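Local coordinates for monosaccharide ABC transporter substrate-binding protein, CUT2 family (PDB 4YHS) that probably binds a sugar or related solute in the periplasm and delivers it to an ABC importer of the CUT2 family, at residues A[155-160]-A[311-316]. Sequence-based numbering, arbitrary orientation.
Sequences DIAAKS and VRILEG
A small, purely apolar contact, in which Ile-313 meets Ala-157 and, more loosely, Ala-158, joins helix 299-314 to the sheet it packs against, beside strand 158-160, in one of the two alpha/beta lobes of a periplasmic binding protein fold. One isoleucine in the last turn does the work from the helix side, and the two segments bury just 84 Å² between them, both sides summed. The CA atoms of Ala-157 and Ile-313 stand 8.2 Å apart, a gap closed by the Ala-157 methyl and the CG1-CD1 arm of Ile-313. Both alanine CB atoms point toward the helix, and Ala-158 also touches Gln-309 one turn earlier. Strand 144-147 pairs in parallel with 158-160, and its Ile-145 touches both Ala-158 and Ile-313, widening the apolar patch; Pro-143 adds to it from the preceding loop. Further along the strand, Ser-160 OG hydrogen-bonds to Gln-302 O and Gln-309 NE2 to Lys-159 O, so polar links continue the attachment of the same helix. Just beyond the isoleucine the helix ends in a Schellman motif: Gly-316, with positive phi, returns its N to Ile-313 O at 2.9 Å, so the residue that packs on the sheet also takes part in the helix C-cap. Ile-313 holds CG1 anti to the carbonyl carbon (chi1 -69°), and chi2 is extended, which sends the arm out toward the alanines. Its CD1 ends 3.7 Å from Ala-157 CB and 4.4 Å from Ala-158 CB.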
ATOM      1  N   ASP A 155      -5.463 -18.505 -11.753  1.00 23.14           N
ATOM      2  CA  ASP A 155      -5.487 -17.975 -13.116  1.00 23.25           C
ATOM      3  C   ASP A 155      -5.063 -16.500 -13.258  1.00 32.23           C
ATOM      4  O   ASP A 155      -5.379 -15.827 -14.243  1.00 38.04           O
ATOM      5  CB  ASP A 155      -6.889 -18.170 -13.680  1.00 19.14           C
ATOM      6  CG  ASP A 155      -7.136 -19.597 -14.102  1.00 40.19           C
ATOM      7  OD1 ASP A 155      -6.276 -20.146 -14.829  1.00 42.34           O
ATOM      8  OD2 ASP A 155      -8.171 -20.157 -13.680  1.00 35.58           O
ATOM      9  N   ILE A 156      -4.330 -16.013 -12.272  1.00 23.39           N
ATOM     10  CA  ILE A 156      -3.753 -14.684 -12.305  1.00 20.24           C
ATOM     11  C   ILE A 156      -2.430 -14.726 -13.085  1.00 23.73           C
ATOM     12  O   ILE A 156      -1.605 -15.618 -12.857  1.00 23.78           O
ATOM     13  CB  ILE A 156      -3.533 -14.188 -10.873  1.00 17.27           C
ATOM     14  CG1 ILE A 156      -4.876 -13.841 -10.229  1.00 27.77           C
ATOM     15  CG2 ILE A 156      -2.566 -13.022 -10.815  1.00 32.64           C
ATOM     16  CD1 ILE A 156      -5.603 -12.700 -10.876  1.00 31.54           C
ATOM     17  N   ALA A 157      -2.211 -13.777 -13.991  1.00 15.98           N
ATOM     18  CA  ALA A 157      -0.968 -13.772 -14.781  1.00 16.54           C
ATOM     19  C   ALA A 157       0.193 -13.104 -14.048  1.00 17.47           C
ATOM     20  O   ALA A 157       1.350 -13.450 -14.288  1.00 19.17           O
ATOM     21  CB  ALA A 157      -1.197 -13.084 -16.153  1.00 20.66           C
ATOM     22  N   ALA A 158      -0.108 -12.108 -13.210  1.00 19.02           N
ATOM     23  CA  ALA A 158       0.936 -11.326 -12.534  1.00 19.46           C
ATOM     24  C   ALA A 158       0.347 -10.633 -11.322  1.00 20.57           C
ATOM     25  O   ALA A 158      -0.838 -10.338 -11.316  1.00 17.69           O
ATOM     26  CB  ALA A 158       1.540 -10.272 -13.441  1.00 17.74           C
ATOM     27  N   LYS A 159       1.205 -10.369 -10.329  1.00 15.34           N
ATOM     28  CA  LYS A 159       0.852  -9.574  -9.159  1.00 14.48           C
ATOM     29  C   LYS A 159       1.687  -8.307  -9.091  1.00 14.51           C
ATOM     30  O   LYS A 159       2.897  -8.319  -9.355  1.00 14.52           O
ATOM     31  CB  LYS A 159       1.033 -10.386  -7.879  1.00 15.33           C
ATOM     32  CG  LYS A 159       0.143 -11.628  -7.778  1.00 18.69           C
ATOM     33  CD  LYS A 159       0.450 -12.463  -6.552  1.00 22.09           C
ATOM     34  CE  LYS A 159      -0.467 -13.678  -6.496  1.00 32.90           C
ATOM     35  NZ  LYS A 159      -1.812 -13.292  -5.994  1.00 35.35           N
ATOM     36  N   SER A 160       1.019  -7.213  -8.740  1.00 15.41           N
ATOM     37  CA  SER A 160       1.658  -5.932  -8.419  1.00 15.53           C
ATOM     38  C   SER A 160       1.128  -5.501  -7.058  1.00 12.03           C
ATOM     39  O   SER A 160       0.032  -4.917  -6.954  1.00 12.42           O
ATOM     40  CB  SER A 160       1.338  -4.891  -9.472  1.00 14.32           C
ATOM     41  OG  SER A 160       2.010  -3.685  -9.196  1.00 15.48           O
ATOM     42  N   VAL A 311       0.760  -4.960 -20.494  1.00 19.21           N
ATOM     43  CA  VAL A 311       1.230  -4.688 -21.858  1.00 21.49           C
ATOM     44  C   VAL A 311       2.297  -5.713 -22.250  1.00 18.33           C
ATOM     45  O   VAL A 311       2.244  -6.297 -23.336  1.00 20.38           O
ATOM     46  CB  VAL A 311       1.752  -3.233 -21.962  1.00 18.63           C
ATOM     47  CG1 VAL A 311       2.430  -2.973 -23.320  1.00 22.44           C
ATOM     48  CG2 VAL A 311       0.562  -2.239 -21.745  1.00 19.49           C
ATOM     49  N   ARG A 312       3.229  -5.987 -21.348  1.00 19.38           N
ATOM     50  CA  ARG A 312       4.308  -6.940 -21.655  1.00 21.37           C
ATOM     51  C   ARG A 312       3.733  -8.329 -21.987  1.00 22.13           C
ATOM     52  O   ARG A 312       4.167  -8.981 -22.947  1.00 28.68           O
ATOM     53  CB  ARG A 312       5.303  -7.038 -20.488  1.00 20.88           C
ATOM     54  CG  ARG A 312       6.230  -5.840 -20.336  1.00 28.79           C
ATOM     55  CD  ARG A 312       7.027  -5.874 -19.002  1.00 18.69           C
ATOM     56  NE  ARG A 312       8.049  -4.832 -18.997  1.00 20.40           N
ATOM     57  CZ  ARG A 312       9.198  -4.901 -19.667  1.00 26.38           C
ATOM     58  NH1 ARG A 312       9.482  -5.979 -20.404  1.00 23.84           N
ATOM     59  NH2 ARG A 312      10.076  -3.890 -19.607  1.00 21.68           N
ATOM     60  N   ILE A 313       2.751  -8.759 -21.197  1.00 25.12           N
ATOM     61  CA  ILE A 313       2.093 -10.047 -21.412  1.00 29.37           C
ATOM     62  C   ILE A 313       1.418 -10.039 -22.785  1.00 31.43           C
ATOM     63  O   ILE A 313       1.642 -10.936 -23.610  1.00 20.88           O
ATOM     64  CB  ILE A 313       1.080 -10.332 -20.270  1.00 19.14           C
ATOM     65  CG1 ILE A 313       1.809 -10.592 -18.957  1.00 20.71           C
ATOM     66  CG2 ILE A 313       0.171 -11.532 -20.565  1.00 23.17           C
ATOM     67  CD1 ILE A 313       0.917 -10.436 -17.751  1.00 23.78           C
ATOM     68  N   LEU A 314       0.620  -9.013 -23.057  1.00 22.48           N
ATOM     69  CA  LEU A 314      -0.108  -8.937 -24.328  1.00 28.51           C
ATOM     70  C   LEU A 314       0.853  -8.955 -25.526  1.00 26.30           C
ATOM     71  O   LEU A 314       0.512  -9.439 -26.622  1.00 25.42           O
ATOM     72  CB  LEU A 314      -0.989  -7.675 -24.378  1.00 22.25           C
ATOM     73  CG  LEU A 314      -2.235  -7.695 -23.490  1.00 18.04           C
ATOM     74  CD1 LEU A 314      -2.764  -6.304 -23.337  1.00 18.96           C
ATOM     75  CD2 LEU A 314      -3.269  -8.568 -24.138  1.00 24.40           C
ATOM     76  N   GLU A 315       2.059  -8.450 -25.321  1.00 26.29           N
ATOM     77  CA  GLU A 315       3.033  -8.371 -26.415  1.00 29.32           C
ATOM     78  C   GLU A 315       4.027  -9.541 -26.414  1.00 31.79           C
ATOM     79  O   GLU A 315       4.945  -9.586 -27.235  1.00 31.91           O
ATOM     80  CB  GLU A 315       3.775  -7.031 -26.333  1.00 26.72           C
ATOM     81  CG  GLU A 315       2.849  -5.838 -26.550  1.00 35.06           C
ATOM     82  CD  GLU A 315       3.589  -4.527 -26.609  1.00 32.73           C
ATOM     83  OE1 GLU A 315       4.840  -4.532 -26.526  1.00 35.45           O
ATOM     84  OE2 GLU A 315       2.923  -3.486 -26.749  1.00 31.57           O
ATOM     85  N   GLY A 316       3.830 -10.486 -25.504  1.00 31.43           N
ATOM     86  CA  GLY A 316       4.704 -11.642 -25.404  1.00 31.58           C
ATOM     87  C   GLY A 316       6.113 -11.343 -24.923  1.00 32.71           C
ATOM     88  O   GLY A 316       7.034 -12.129 -25.185  1.00 29.02           O
TER